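Long-range contacts in Nrps/pks (Streptomyces albus, PDB 4OPF), which probably catalyses the chain-extending condensation as a ketosynthase domain of the modular synthase that builds oxazolomycin: residues Val111-Arg116 with Gln136-Ala140; Asp157-Ala163 with Gln335-Ile340; Leu83-Thr88 with Gly226-Leu230. All blocks are in the same frame, centred on the assembly; numbering follows the deposited sequence.

Contact 1 of 3, residues Val111-Arg116 with Gln136-Ala140; sequences VGGRSR and QNYLA
Start with the backbone. V111 and G112 are extended and belong to strand 107-112; the chain stays extended through R114 and S115 as it leaves the sheet. Opposite it, Q136 has positive phi (71/-20), N137 makes the turn, and Y138-A140 open helix 138-147. The two segments run antiparallel in register: the CA atoms of V111 and A140 lie 5.8 Å apart, those of S115 and Q136 5.7 Å.

The apolar part sits at the strand end. V111, chi1 t, points at the helix and straddles its first turn, CG1 lying 4.0 Å from L139 CB and CG2 4.0 Å from A140 CB. L139 (m, t) reaches back under the loop, its CD1 4.1 Å from G113 C. A CB on G113 would come only 3.1 Å from L139 CD1, so the missing side chain makes room for the leucine. L84 of helix 79-95 also packs on V111 and L139.

The polar part lies at the loop end. With chi1 p, Y138 swings its ring along the loop until R116 N donates to Y138 OH (2.8 Å, 167°), reaching the ring at its edge; D78 is a second partner of that hydroxyl. One water joins three atoms: it is 2.6 Å from S115 OG, accepts from L139 N at 3.0 Å, and donates weakly to Q136 O at 2.7 Å. The CA-CB bond of R114 points away, and its guanidinium forms a salt bridge with D157.

Strand 107-112, helix 138-147 and the neighbouring parallel strand 153-156 form a beta-alpha-beta crossover, here at the edge of the N-terminal half of a thiolase fold.

Contact 2 of 3, residues Asp157-Ala163 with Gln335-Ile340; sequences DTACSSA and QCAEGI
Two helix starts meet here almost as copies of each other, each introduced by a residue with positive phi: A159 at 59/-127 and Q335 at 44/-115. This is the centre of the thiolase fold, where the equivalent helices of its two halves, 162-175 and 338-352, come together about a pseudo-twofold. DTACSS is the ketosynthase signature whose cysteine is the family's nucleophile, consistent with that role for C160, whose side chain touches H333.

C160 and C336 each begin a short 3-10 turn, their CA atoms 4.7 Å apart; the CA atoms of A163 and G339 follow at 5.3 Å. The contacts are reciprocal: C336 CA-H points at A159 O (3.4 Å) and C160 CA-H at Q335 O (3.3 Å). C160, chi1 p, puts CB 3.6 Å from E338 OE2, while C336, chi1 m, sets SG 3.7 Å from D157 OD1. That oxygen also accepts from A159 N (3.0 Å), an Asx turn, and pairs with R114. A163 CB packs 3.8 Å from I340 CB and 4.2 Å from G339 C.

One buried water lies between the two turns, donating to C160 O (2.6 Å) and C336 O (2.7 Å) and accepting from A163 N (2.9 Å) and G339 N (2.8 Å).

Contact 3 of 3, residues Leu83-Thr88 with Gly226-Leu230; sequences LLLEET and GVGVL
G226 opens the strand with its backbone extended (176/162). Having no side chain, it leaves the meeting with helix 83-88 to its neighbours. The helix axis passes 8.2 Å from the strand axis, and the N-to-C directions differ by 42° (signed crossing angle -42°), so the two run roughly the same way.

V227 comes next with chi1 p, its CA-CB bond pointing toward the helix. The CA atoms of V227 and L84 are 7.3 Å apart. The valine methyls fit among three helix residues: V227 CG1 is 3.7 Å from L83 CD2 and also 3.7 Å from E87 CG, while V227 CG2 is 3.9 Å from L84 CD2. L83 adopts the t, p rotamer and L84 m, t. E87 offers only its aliphatic part to the valine, since its carboxylate goes to S15 and R17 on strand 9-17.

G228 has no side chain; its backbone is hydrogen-bonded to G186. Strand 226-234 lies between 181-188 and 9-17 in the N-terminal half of the thiolase fold; helix 79-95 belongs to the outer layer on this face of the sheet, and helix 338-352 lies against the other.

At V229, chi1 t, the two backbones are nearest in register, its CA 6.0 Å from that of T88. V229 CG2 sits 3.7 Å from E87 CB, 3.9 Å from T88 OG1 and 4.2 Å from L84 CD2. The T88 hydroxyl, chi1 m, is turned back on its own helix and donates to L84 O at 2.8 Å.

L230 points to the far side of the sheet, beside M14.

Contacts 1 and 3 lie on one face of the sheet and contact 2 on the other. L84 CD1 lies 3.9 Å from V111 CG1 and 3.8 Å from L139 O, with the two centres about 12 Å apart. The centres of contacts 2 and 3 are about 14 Å apart; A337 CB rests 3.6 Å from G226 O and I340 CG1 3.8 Å from G228 O. Contacts 1 and 2 join through the R114 NH2–D157 OD1 salt bridge (2.8 Å) and G113 CA against C336 CB (3.6 Å). C160 SG, of the probable nucleophile, is 8.7 Å from C336 CB. Contacts 1 and 2 both touch the second subunit: D157 packs on Q136 of the other chain.

Contact 1 of 3, residues Val111-Arg116 with Gln136-Ala140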
loop_
_atom_site.group_PDB
_atom_site.type_symbol
_atom_site.label_atom_id
_atom_site.label_comp_id
_atom_site.label_asym_id
_atom_site.label_seq_id
_atom_site.Cartn_x
_atom_site.Cartn_y
_atom_site.Cartn_z
ATOM N N VAL A 111 -6.526 -0.538 -5.309
ATOM C CA VAL A 111 -7.062 -1.697 -5.996
ATOM C C VAL A 111 -6.436 -2.971 -5.534
ATOM O O VAL A 111 -5.221 -3.054 -5.440
ATOM C CB VAL A 111 -6.799 -1.603 -7.518
ATOM C CG1 VAL A 111 -7.269 -2.831 -8.285
ATOM C CG2 VAL A 111 -7.488 -0.370 -8.061
ATOM N N GLY A 112 -7.267 -3.969 -5.238
ATOM C CA GLY A 112 -6.769 -5.302 -4.976
ATOM C C GLY A 112 -6.895 -6.115 -6.241
ATOM O O GLY A 112 -7.969 -6.285 -6.777
ATOM N N GLY A 113 -5.796 -6.620 -6.730
ATOM C CA GLY A 113 -5.828 -7.313 -7.971
ATOM C C GLY A 113 -4.451 -7.730 -8.429
ATOM O O GLY A 113 -3.433 -7.229 -7.959
ATOM N N ARG A 114 -4.438 -8.700 -9.321
ATOM C CA ARG A 114 -3.200 -9.295 -9.786
ATOM C C ARG A 114 -2.985 -8.843 -11.209
ATOM O O ARG A 114 -3.786 -9.108 -12.082
ATOM C CB ARG A 114 -3.281 -10.839 -9.744
ATOM C CG ARG A 114 -2.017 -11.546 -10.275
ATOM C CD ARG A 114 -1.910 -12.999 -9.801
ATOM N NE ARG A 114 -1.744 -13.065 -8.319
ATOM C CZ ARG A 114 -2.684 -13.429 -7.428
ATOM N NH1 ARG A 114 -3.925 -13.778 -7.805
ATOM N NH2 ARG A 114 -2.392 -13.426 -6.119
ATOM N N SER A 115 -1.889 -8.162 -11.404
ATOM C CA SER A 115 -1.518 -7.563 -12.642
ATOM C C SER A 115 -0.942 -8.649 -13.500
ATOM O O SER A 115 -0.350 -9.590 -12.989
ATOM C CB SER A 115 -0.433 -6.532 -12.360
ATOM O OG SER A 115 -0.857 -5.682 -11.279
ATOM N N ARG A 116 -1.121 -8.535 -14.795
ATOM C CA ARG A 116 -0.553 -9.521 -15.722
ATOM C C ARG A 116 0.523 -8.871 -16.573
ATOM O O ARG A 116 1.283 -8.048 -16.052
ATOM C CB ARG A 116 -1.657 -10.214 -16.546
ATOM C CG ARG A 116 -2.531 -9.333 -17.424
ATOM C CD ARG A 116 -1.888 -8.926 -18.762
ATOM N NE ARG A 116 -2.829 -9.100 -19.887
ATOM C CZ ARG A 116 -2.836 -8.401 -21.030
ATOM N NH1 ARG A 116 -3.756 -8.667 -21.952
ATOM N NH2 ARG A 116 -1.957 -7.431 -21.268
ATOM N N GLN A 136 2.567 -2.519 -13.724
ATOM C CA GLN A 136 2.236 -3.214 -12.442
ATOM C C GLN A 136 1.316 -2.435 -11.521
ATOM O O GLN A 136 0.676 -3.022 -10.606
ATOM C CB GLN A 136 3.482 -3.648 -11.666
ATOM C CG GLN A 136 4.237 -4.797 -12.330
ATOM C CD GLN A 136 4.076 -4.811 -13.845
ATOM O OE1 GLN A 136 3.112 -5.388 -14.372
ATOM N NE2 GLN A 136 4.998 -4.152 -14.554
ATOM N N ASN A 137 1.258 -1.120 -11.734
ATOM C CA ASN A 137 0.326 -0.290 -10.994
ATOM C C ASN A 137 -0.820 0.085 -11.894
ATOM O O ASN A 137 -1.683 0.846 -11.431
ATOM C CB ASN A 137 1.059 0.972 -10.485
ATOM C CG ASN A 137 0.465 1.523 -9.214
ATOM O OD1 ASN A 137 0.336 0.798 -8.177
ATOM N ND2 ASN A 137 0.143 2.851 -9.239
ATOM N N TYR A 138 -0.828 -0.429 -13.161
ATOM C CA TYR A 138 -1.752 0.056 -14.196
ATOM C C TYR A 138 -3.221 -0.099 -13.766
ATOM O O TYR A 138 -4.044 0.707 -14.138
ATOM C CB TYR A 138 -1.516 -0.618 -15.575
ATOM C CG TYR A 138 -1.814 -2.112 -15.545
ATOM C CD1 TYR A 138 -3.107 -2.592 -15.700
ATOM C CD2 TYR A 138 -0.809 -3.031 -15.354
ATOM C CE1 TYR A 138 -3.376 -3.952 -15.686
ATOM C CE2 TYR A 138 -1.076 -4.399 -15.302
ATOM C CZ TYR A 138 -2.370 -4.848 -15.449
ATOM O OH TYR A 138 -2.634 -6.205 -15.416
ATOM N N LEU A 139 -3.563 -1.114 -12.954
ATOM C CA LEU A 139 -4.943 -1.298 -12.571
ATOM C C LEU A 139 -5.478 -0.056 -11.835
ATOM O O LEU A 139 -6.647 0.321 -12.075
ATOM C CB LEU A 139 -5.160 -2.558 -11.691
ATOM C CG LEU A 139 -4.989 -3.900 -12.415
ATOM C CD1 LEU A 139 -5.116 -4.982 -11.389
ATOM C CD2 LEU A 139 -6.067 -4.118 -13.470
ATOM N N ALA A 140 -4.666 0.515 -10.931
ATOM C CA ALA A 140 -5.036 1.745 -10.239
ATOM C C ALA A 140 -4.782 2.971 -11.147
ATOM O O ALA A 140 -5.621 3.879 -11.256
ATOM C CB ALA A 140 -4.264 1.866 -8.935
HETATM O O HOH W 1 -1.744 -3.294 -11.859
#

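Contact 2 of 3, residues Asp157-Ala163 with Gln335-Ile340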
loop_
_atom_site.group_PDB
_atom_site.type_symbol
_atom_site.label_atom_id
_atom_site.label_comp_id
_atom_site.label_asym_id
_atom_site.label_seq_id
_atom_site.Cartn_x
_atom_site.Cartn_y
_atom_site.Cartn_z
ATOM N N ASP A 157 -1.397 -6.774 -4.225
ATOM C CA ASP A 157 -1.736 -8.188 -4.407
ATOM C C ASP A 157 -1.315 -9.050 -3.180
ATOM O O ASP A 157 -0.143 -9.308 -2.982
ATOM C CB ASP A 157 -1.113 -8.733 -5.678
ATOM C CG ASP A 157 -1.382 -10.229 -5.859
ATOM O OD1 ASP A 157 -2.153 -10.891 -5.065
ATOM O OD2 ASP A 157 -0.831 -10.712 -6.864
ATOM N N THR A 158 -2.286 -9.385 -2.330
ATOM C CA THR A 158 -2.057 -10.261 -1.177
ATOM C C THR A 158 -3.095 -11.356 -1.273
ATOM O O THR A 158 -3.664 -11.787 -0.270
ATOM C CB THR A 158 -2.192 -9.519 0.176
ATOM O OG1 THR A 158 -3.426 -8.825 0.235
ATOM C CG2 THR A 158 -1.076 -8.512 0.415
ATOM N N ALA A 159 -3.315 -11.822 -2.498
ATOM C CA ALA A 159 -4.232 -12.933 -2.804
ATOM C C ALA A 159 -5.628 -12.596 -2.330
ATOM O O ALA A 159 -6.126 -11.478 -2.635
ATOM C CB ALA A 159 -3.699 -14.256 -2.236
ATOM N N CYS A 160 -6.260 -13.469 -1.535
ATOM C CA CYS A 160 -7.683 -13.295 -1.235
ATOM C C CYS A 160 -7.949 -12.100 -0.344
ATOM O O CYS A 160 -9.072 -11.561 -0.332
ATOM C CB CYS A 160 -8.269 -14.575 -0.609
ATOM S SG CYS A 160 -7.579 -14.968 1.025
ATOM N N SER A 161 -6.932 -11.649 0.390
ATOM C CA SER A 161 -7.097 -10.474 1.244
ATOM C C SER A 161 -6.812 -9.132 0.534
ATOM O O SER A 161 -6.956 -8.099 1.141
ATOM C CB SER A 161 -6.235 -10.584 2.495
ATOM O OG SER A 161 -4.889 -10.712 2.110
ATOM N N SER A 162 -6.520 -9.154 -0.750
ATOM C CA SER A 162 -6.058 -7.950 -1.473
ATOM C C SER A 162 -7.028 -6.775 -1.329
ATOM O O SER A 162 -6.598 -5.664 -1.064
ATOM C CB SER A 162 -5.892 -8.235 -2.937
ATOM O OG SER A 162 -4.900 -9.217 -3.152
ATOM N N ALA A 163 -8.311 -7.016 -1.509
ATOM C CA ALA A 163 -9.285 -5.913 -1.444
ATOM C C ALA A 163 -9.464 -5.322 -0.048
ATOM O O ALA A 163 -9.695 -4.111 0.091
ATOM C CB ALA A 163 -10.644 -6.337 -1.997
ATOM N N GLN A 335 -10.714 -15.000 -5.687
ATOM C CA GLN A 335 -9.321 -14.638 -5.464
ATOM C C GLN A 335 -9.165 -13.176 -4.935
ATOM O O GLN A 335 -9.685 -12.858 -3.869
ATOM C CB GLN A 335 -8.533 -14.887 -6.751
ATOM C CG GLN A 335 -8.958 -16.141 -7.492
ATOM C CD GLN A 335 -8.436 -17.398 -6.838
ATOM O OE1 GLN A 335 -7.234 -17.515 -6.591
ATOM N NE2 GLN A 335 -9.335 -18.358 -6.554
ATOM N N CYS A 336 -8.527 -12.258 -5.697
ATOM C CA CYS A 336 -8.287 -10.865 -5.208
ATOM C C CYS A 336 -9.553 -10.104 -4.962
ATOM O O CYS A 336 -9.587 -9.172 -4.216
ATOM C CB CYS A 336 -7.334 -10.073 -6.173
ATOM S SG CYS A 336 -5.661 -10.821 -6.239
ATOM N N ALA A 337 -10.611 -10.460 -5.640
ATOM C CA ALA A 337 -11.893 -9.847 -5.365
ATOM C C ALA A 337 -12.701 -10.481 -4.191
ATOM O O ALA A 337 -13.861 -10.108 -3.974
ATOM C CB ALA A 337 -12.736 -9.910 -6.642
ATOM N N GLU A 338 -12.149 -11.457 -3.479
ATOM C CA GLU A 338 -12.946 -12.204 -2.456
ATOM C C GLU A 338 -13.396 -11.268 -1.368
ATOM O O GLU A 338 -14.583 -11.319 -0.920
ATOM C CB GLU A 338 -12.153 -13.386 -1.813
ATOM C CG GLU A 338 -12.854 -14.104 -0.628
ATOM C CD GLU A 338 -12.267 -13.782 0.765
ATOM O OE1 GLU A 338 -12.715 -12.813 1.423
ATOM O OE2 GLU A 338 -11.368 -14.512 1.242
ATOM N N GLY A 339 -12.444 -10.471 -0.886
ATOM C CA GLY A 339 -12.745 -9.552 0.167
ATOM C C GLY A 339 -13.810 -8.571 -0.261
ATOM O O GLY A 339 -14.624 -8.130 0.561
ATOM N N ILE A 340 -13.798 -8.184 -1.541
ATOM C CA ILE A 340 -14.678 -7.101 -1.934
ATOM C C ILE A 340 -16.079 -7.699 -2.106
ATOM O O ILE A 340 -17.035 -7.015 -1.834
ATOM C CB ILE A 340 -14.207 -6.280 -3.197
ATOM C CG1 ILE A 340 -14.960 -4.957 -3.245
ATOM C CG2 ILE A 340 -14.485 -6.996 -4.468
ATOM C CD1 ILE A 340 -14.428 -4.013 -2.210
HETATM O O HOH W 2 -9.942 -9.467 -1.579
#

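Contact 3 of 3, residues Leu83-Thr88 with Gly226-Leu230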
loop_
_atom_site.group_PDB
_atom_site.type_symbol
_atom_site.label_atom_id
_atom_site.label_comp_id
_atom_site.label_asym_id
_atom_site.label_seq_id
_atom_site.Cartn_x
_atom_site.Cartn_y
_atom_site.Cartn_z
ATOM N N LEU A 83 -12.681 -3.651 -17.236
ATOM C CA LEU A 83 -13.781 -3.914 -16.360
ATOM C C LEU A 83 -13.817 -2.961 -15.174
ATOM O O LEU A 83 -14.884 -2.543 -14.762
ATOM C CB LEU A 83 -13.652 -5.339 -15.853
ATOM C CG LEU A 83 -14.737 -5.913 -14.976
ATOM C CD1 LEU A 83 -16.064 -5.825 -15.645
ATOM C CD2 LEU A 83 -14.416 -7.371 -14.630
ATOM N N LEU A 84 -12.665 -2.669 -14.587
ATOM C CA LEU A 84 -12.584 -1.698 -13.499
ATOM C C LEU A 84 -13.031 -0.304 -13.929
ATOM O O LEU A 84 -13.635 0.428 -13.145
ATOM C CB LEU A 84 -11.165 -1.572 -12.980
ATOM C CG LEU A 84 -10.793 -2.594 -11.946
ATOM C CD1 LEU A 84 -9.322 -2.354 -11.622
ATOM C CD2 LEU A 84 -11.623 -2.459 -10.657
ATOM N N LEU A 85 -12.682 0.100 -15.150
ATOM C CA LEU A 85 -13.144 1.400 -15.654
ATOM C C LEU A 85 -14.694 1.493 -15.668
ATOM O O LEU A 85 -15.269 2.478 -15.199
ATOM C CB LEU A 85 -12.606 1.667 -17.078
ATOM C CG LEU A 85 -11.126 2.071 -17.107
ATOM C CD1 LEU A 85 -10.596 1.996 -18.523
ATOM C CD2 LEU A 85 -10.985 3.501 -16.615
ATOM N N GLU A 86 -15.334 0.459 -16.183
ATOM C CA GLU A 86 -16.807 0.398 -16.191
ATOM C C GLU A 86 -17.345 0.417 -14.794
ATOM O O GLU A 86 -18.259 1.178 -14.492
ATOM C CB GLU A 86 -17.386 -0.872 -16.832
ATOM C CG GLU A 86 -17.323 -0.956 -18.296
ATOM C CD GLU A 86 -18.128 -2.126 -18.894
ATOM O OE1 GLU A 86 -18.774 -2.942 -18.164
ATOM O OE2 GLU A 86 -18.096 -2.235 -20.147
ATOM N N GLU A 87 -16.852 -0.475 -13.970
ATOM C CA GLU A 87 -17.433 -0.571 -12.630
ATOM C C GLU A 87 -17.167 0.654 -11.780
ATOM O O GLU A 87 -17.965 0.972 -10.919
ATOM C CB GLU A 87 -16.951 -1.789 -11.904
ATOM C CG GLU A 87 -17.513 -3.047 -12.498
ATOM C CD GLU A 87 -19.049 -3.118 -12.391
ATOM O OE1 GLU A 87 -19.686 -2.679 -11.376
ATOM O OE2 GLU A 87 -19.611 -3.618 -13.358
ATOM N N THR A 88 -16.028 1.320 -11.969
ATOM C CA THR A 88 -15.774 2.563 -11.233
ATOM C C THR A 88 -16.775 3.613 -11.712
ATOM O O THR A 88 -17.358 4.303 -10.876
ATOM C CB THR A 88 -14.331 3.021 -11.387
ATOM O OG1 THR A 88 -13.463 1.989 -10.885
ATOM C CG2 THR A 88 -14.104 4.360 -10.683
ATOM N N GLY A 226 -14.743 -11.885 -10.490
ATOM C CA GLY A 226 -15.550 -10.872 -9.847
ATOM C C GLY A 226 -14.897 -9.503 -9.868
ATOM O O GLY A 226 -13.682 -9.370 -10.064
ATOM N N VAL A 227 -15.723 -8.493 -9.644
ATOM C CA VAL A 227 -15.275 -7.113 -9.478
ATOM C C VAL A 227 -16.245 -6.350 -8.587
ATOM O O VAL A 227 -17.474 -6.512 -8.644
ATOM C CB VAL A 227 -15.099 -6.412 -10.859
ATOM C CG1 VAL A 227 -16.384 -6.429 -11.643
ATOM C CG2 VAL A 227 -14.586 -4.968 -10.751
ATOM N N GLY A 228 -15.668 -5.500 -7.760
ATOM C CA GLY A 228 -16.437 -4.626 -6.887
ATOM C C GLY A 228 -15.697 -3.335 -6.684
ATOM O O GLY A 228 -14.456 -3.317 -6.605
ATOM N N VAL A 229 -16.441 -2.245 -6.639
ATOM C CA VAL A 229 -15.870 -0.929 -6.380
ATOM C C VAL A 229 -16.697 -0.188 -5.355
ATOM O O VAL A 229 -17.940 -0.167 -5.458
ATOM C CB VAL A 229 -15.814 -0.094 -7.674
ATOM C CG1 VAL A 229 -15.139 1.215 -7.415
ATOM C CG2 VAL A 229 -15.097 -0.877 -8.789
ATOM N N LEU A 230 -16.017 0.390 -4.359
ATOM C CA LEU A 230 -16.636 1.285 -3.331
ATOM C C LEU A 230 -16.091 2.687 -3.475
ATOM O O LEU A 230 -14.891 2.858 -3.767
ATOM C CB LEU A 230 -16.260 0.837 -1.934
ATOM C CG LEU A 230 -16.505 -0.624 -1.653
ATOM C CD1 LEU A 230 -16.006 -0.921 -0.270
ATOM C CD2 LEU A 230 -17.989 -0.967 -1.797
#